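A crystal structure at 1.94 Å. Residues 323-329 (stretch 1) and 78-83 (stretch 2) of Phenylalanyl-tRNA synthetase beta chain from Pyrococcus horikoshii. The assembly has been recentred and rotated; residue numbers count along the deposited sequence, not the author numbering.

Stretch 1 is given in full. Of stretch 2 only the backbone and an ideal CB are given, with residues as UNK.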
ATOM      1  N   LEU A 323      32.809  30.475  -1.258  1.00 24.78           N
ATOM      2  CA  LEU A 323      31.681  30.881  -0.390  1.00 22.60           C
ATOM      3  C   LEU A 323      30.540  29.893  -0.507  1.00 21.41           C
ATOM      4  O   LEU A 323      30.324  29.348  -1.577  1.00 21.20           O
ATOM      5  CB  LEU A 323      31.134  32.240  -0.834  1.00 22.16           C
ATOM      6  CG  LEU A 323      32.172  33.359  -0.950  1.00 21.74           C
ATOM      7  CD1 LEU A 323      31.505  34.609  -1.588  1.00 21.69           C
ATOM      8  CD2 LEU A 323      32.755  33.644   0.432  1.00 23.43           C
ATOM      9  N   LYS A 324      29.824  29.694   0.596  1.00 20.34           N
ATOM     10  CA  LYS A 324      28.508  29.078   0.549  1.00 20.78           C
ATOM     11  C   LYS A 324      27.520  30.091   1.157  1.00 19.39           C
ATOM     12  O   LYS A 324      27.871  30.807   2.072  1.00 18.64           O
ATOM     13  CB  LYS A 324      28.479  27.763   1.337  1.00 20.47           C
ATOM     14  CG  LYS A 324      29.293  26.649   0.663  1.00 21.82           C
ATOM     15  CD  LYS A 324      29.185  25.380   1.417  1.00 23.72           C
ATOM     16  CE  LYS A 324      30.076  24.343   0.736  1.00 28.85           C
ATOM     17  NZ  LYS A 324      30.287  23.231   1.679  1.00 32.71           N
ATOM     18  N   TYR A 325      26.297  30.111   0.642  1.00 19.40           N
ATOM     19  CA  TYR A 325      25.252  30.980   1.183  1.00 19.58           C
ATOM     20  C   TYR A 325      23.911  30.253   1.197  1.00 19.68           C
ATOM     21  O   TYR A 325      23.752  29.213   0.514  1.00 20.15           O
ATOM     22  CB  TYR A 325      25.214  32.310   0.399  1.00 19.23           C
ATOM     23  CG  TYR A 325      24.868  32.180  -1.091  1.00 20.87           C
ATOM     24  CD1 TYR A 325      25.870  31.971  -2.052  1.00 20.53           C
ATOM     25  CD2 TYR A 325      23.552  32.298  -1.529  1.00 17.61           C
ATOM     26  CE1 TYR A 325      25.566  31.900  -3.439  1.00 22.65           C
ATOM     27  CE2 TYR A 325      23.226  32.219  -2.886  1.00 21.63           C
ATOM     28  CZ  TYR A 325      24.232  32.022  -3.841  1.00 24.10           C
ATOM     29  OH  TYR A 325      23.884  31.939  -5.187  1.00 24.03           O
ATOM     30  N   PRO A 326      22.958  30.751   2.000  1.00 19.85           N
ATOM     31  CA  PRO A 326      21.686  30.031   2.251  1.00 19.17           C
ATOM     32  C   PRO A 326      20.875  29.817   0.974  1.00 18.26           C
ATOM     33  O   PRO A 326      20.882  30.678   0.085  1.00 16.76           O
ATOM     34  CB  PRO A 326      20.919  30.978   3.174  1.00 20.32           C
ATOM     35  CG  PRO A 326      21.976  31.845   3.803  1.00 19.59           C
ATOM     36  CD  PRO A 326      23.042  32.015   2.773  1.00 20.20           C
ATOM     37  N   ALA A 327      20.211  28.661   0.870  1.00 17.56           N
ATOM     38  CA  ALA A 327      19.388  28.318  -0.308  1.00 17.27           C
ATOM     39  C   ALA A 327      18.130  29.185  -0.404  1.00 18.18           C
ATOM     40  O   ALA A 327      17.428  29.125  -1.418  1.00 18.23           O
ATOM     41  CB  ALA A 327      18.971  26.827  -0.251  1.00 16.98           C
ATOM     42  N   PHE A 328      17.832  29.961   0.647  1.00 16.92           N
ATOM     43  CA  PHE A 328      16.698  30.937   0.608  1.00 17.49           C
ATOM     44  C   PHE A 328      17.022  32.256  -0.169  1.00 18.20           C
ATOM     45  O   PHE A 328      16.149  33.120  -0.328  1.00 16.52           O
ATOM     46  CB  PHE A 328      16.095  31.195   2.017  1.00 16.71           C
ATOM     47  CG  PHE A 328      17.057  31.811   3.031  1.00 17.00           C
ATOM     48  CD1 PHE A 328      17.396  31.104   4.175  1.00 15.97           C
ATOM     49  CD2 PHE A 328      17.574  33.108   2.867  1.00 17.29           C
ATOM     50  CE1 PHE A 328      18.270  31.634   5.123  1.00 19.63           C
ATOM     51  CE2 PHE A 328      18.427  33.672   3.821  1.00 18.56           C
ATOM     52  CZ  PHE A 328      18.793  32.933   4.955  1.00 18.99           C
ATOM     53  N   ARG A 329      18.274  32.380  -0.652  1.00 17.62           N
ATOM     54  CA  ARG A 329      18.696  33.514  -1.491  1.00 19.39           C
ATOM     55  C   ARG A 329      18.886  33.075  -2.935  1.00 20.12           C
ATOM     56  O   ARG A 329      19.404  31.983  -3.203  1.00 19.92           O
ATOM     57  CB  ARG A 329      20.029  34.106  -1.007  1.00 19.35           C
ATOM     58  CG  ARG A 329      20.014  34.826   0.353  1.00 18.17           C
ATOM     59  CD  ARG A 329      21.316  35.512   0.629  1.00 19.45           C
ATOM     60  NE  ARG A 329      21.642  36.607  -0.308  1.00 19.11           N
ATOM     61  CZ  ARG A 329      22.672  37.441  -0.101  1.00 18.99           C
ATOM     62  NH1 ARG A 329      23.458  37.261   0.973  1.00 17.53           N
ATOM     63  NH2 ARG A 329      22.934  38.425  -0.952  1.00 15.16           N
ATOM     64  N   UNK A  78      28.169  32.966  10.231  1.00 25.49           N
ATOM     65  CA  UNK A  78      28.371  31.983   9.158  1.00 24.67           C
ATOM     66  C   UNK A  78      27.078  31.498   8.542  1.00 24.32           C
ATOM     67  O   UNK A  78      26.057  32.177   8.631  1.00 23.06           O
ATOM     68  CB  UNK A  78      29.152  30.780   9.691  1.00 24.67           C
ATOM     69  N   UNK A  79      27.119  30.326   7.910  1.00 24.14           N
ATOM     70  CA  UNK A  79      25.961  29.756   7.271  1.00 25.35           C
ATOM     71  C   UNK A  79      24.922  29.277   8.289  1.00 25.65           C
ATOM     72  O   UNK A  79      25.274  28.511   9.179  1.00 26.00           O
ATOM     73  CB  UNK A  79      26.388  28.599   6.365  1.00 25.35           C
ATOM     74  N   UNK A  80      23.655  29.674   8.159  1.00 25.50           N
ATOM     75  CA  UNK A  80      22.592  29.094   8.995  1.00 26.80           C
ATOM     76  C   UNK A  80      22.381  27.639   8.606  1.00 27.97           C
ATOM     77  O   UNK A  80      22.350  27.315   7.429  1.00 29.45           O
ATOM     78  CB  UNK A  80      21.287  29.880   8.853  1.00 26.80           C
ATOM     79  N   UNK A  81      22.256  26.785   9.605  1.00 29.35           N
ATOM     80  CA  UNK A  81      22.210  25.339   9.412  1.00 30.62           C
ATOM     81  C   UNK A  81      20.761  24.891   9.422  1.00 29.02           C
ATOM     82  O   UNK A  81      20.038  25.237  10.327  1.00 28.75           O
ATOM     83  CB  UNK A  81      23.014  24.608  10.489  1.00 30.62           C
ATOM     84  N   UNK A  82      20.348  24.136   8.408  1.00 29.71           N
ATOM     85  CA  UNK A  82      18.979  23.599   8.335  1.00 29.82           C
ATOM     86  C   UNK A  82      18.959  22.084   8.123  1.00 30.34           C
ATOM     87  O   UNK A  82      19.411  21.612   7.083  1.00 32.31           O
ATOM     88  CB  UNK A  82      18.209  24.283   7.204  1.00 29.82           C
ATOM     89  N   UNK A  83      18.452  21.313   9.078  1.00 29.00           N
ATOM     90  CA  UNK A  83      18.390  19.868   8.851  1.00 29.33           C
ATOM     91  C   UNK A  83      17.056  19.520   8.149  1.00 27.46           C
ATOM     92  O   UNK A  83      15.993  20.037   8.506  1.00 26.79           O
ATOM     93  CB  UNK A  83      18.527  19.108  10.172  1.00 29.33           C
TER

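At position 78 phi is 75° and psi -158°, and a positive phi by itself favours glycine; the ideal CB finds nothing of stretch 1 within 5.5 Å. Stretch 1 therefore sets no demand, and the backbone argues for a residue without a side chain. The deposited residue is Gly78.

Position 79 has the closest backbone approach, its CA lying 6.3 Å from the CA of Tyr325. The CA-to-CB bond points sideways, and the ideal CB is 5.1 Å from Lys324 O, so there is room for a side chain to reach across. What lies there is the backbone from Lys324 to Pro326 and the proline ring. The nitrogen of Pro326 carries no hydrogen to donate, whereas Lys324 O could accept one; a medium-sized aliphatic residue such as leucine, isoleucine or methionine would suit, and a polar donor is not excluded. The residue is Leu79, and its end comes nearer than its CB. Its CD2 lies 3.5 Å from Tyr325 C and 4.0 Å from Pro326 CD, while its CD1 is 4.0 Å from Lys324 CB. Its 74 Å² covered by stretch 1 is the largest of the six.

At position 80 CA-to-CB points toward stretch 1, and the ideal CB is 5.1 Å from Phe328 CE1 and 5.5 Å from Pro326 CG. The surroundings are apolar and the gap is modest, favouring a compact residue such as valine or proline; a phi of -68° and psi of 136° are compatible with proline. Pro80 is found, its CG 3.8 Å from Pro326 CG and 4.2 Å from Phe328 CE1, so one ring atom packs against both residues.

Position 81 directs its side chain out of reach, so many residues, polar ones included, would do. Lys81 curls back within its own stretch, where its NZ donates a hydrogen bond of 2.9 Å to Leu79 O.

Position 82 also points toward stretch 1, yet its ideal CB has nothing within 5.5 Å. Only a long side chain could span the gap to the Phe328 ring, which suggests an aromatic residue, methionine or a long aliphatic chain. Tyr82, with chi1 at -63° (m), brings its CE2 to 4.0 Å from Phe328 CE1. Its OH sits 3.4 Å from the same CE1, at the edge of the phenylalanine ring and near its plane; this is a packing contact.

Position 83 is out of reach of stretch 1, so almost any residue would do; it is Glu83, and its side chain makes no contact there.

Stretch 2 (78-83) GLPKYE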
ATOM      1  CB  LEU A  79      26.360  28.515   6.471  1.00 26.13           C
ATOM      2  CG  LEU A  79      26.421  28.338   4.969  1.00 27.70           C
ATOM      3  CD1 LEU A  79      26.526  26.831   4.732  1.00 26.67           C
ATOM      4  CD2 LEU A  79      25.262  28.956   4.189  1.00 24.23           C
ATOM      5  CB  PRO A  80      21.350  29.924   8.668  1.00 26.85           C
ATOM      6  CG  PRO A  80      21.658  30.658   7.420  1.00 25.48           C
ATOM      7  CD  PRO A  80      23.150  30.725   7.267  1.00 26.47           C
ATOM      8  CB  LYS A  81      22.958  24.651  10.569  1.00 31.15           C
ATOM      9  CG  LYS A  81      24.401  25.103  10.763  1.00 36.03           C
ATOM     10  CD  LYS A  81      25.212  25.091   9.442  1.00 40.20           C
ATOM     11  CE  LYS A  81      26.707  25.246   9.720  1.00 42.27           C
ATOM     12  NZ  LYS A  81      27.292  26.383   8.961  1.00 42.38           N
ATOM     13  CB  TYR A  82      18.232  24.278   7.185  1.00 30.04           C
ATOM     14  CG  TYR A  82      18.067  25.762   7.393  1.00 29.48           C
ATOM     15  CD1 TYR A  82      17.109  26.260   8.287  1.00 27.45           C
ATOM     16  CD2 TYR A  82      18.848  26.659   6.684  1.00 30.07           C
ATOM     17  CE1 TYR A  82      16.980  27.612   8.499  1.00 26.68           C
ATOM     18  CE2 TYR A  82      18.705  28.025   6.874  1.00 28.85           C
ATOM     19  CZ  TYR A  82      17.793  28.486   7.778  1.00 27.45           C
ATOM     20  OH  TYR A  82      17.686  29.838   7.952  1.00 29.84           O
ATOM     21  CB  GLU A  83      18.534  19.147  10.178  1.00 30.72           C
ATOM     22  CG  GLU A  83      18.466  17.639  10.129  1.00 35.61           C
ATOM     23  CD  GLU A  83      17.956  17.098  11.447  1.00 42.05           C
ATOM     24  OE1 GLU A  83      18.714  17.129  12.432  1.00 44.47           O
ATOM     25  OE2 GLU A  83      16.787  16.661  11.497  1.00 45.95           O
TER
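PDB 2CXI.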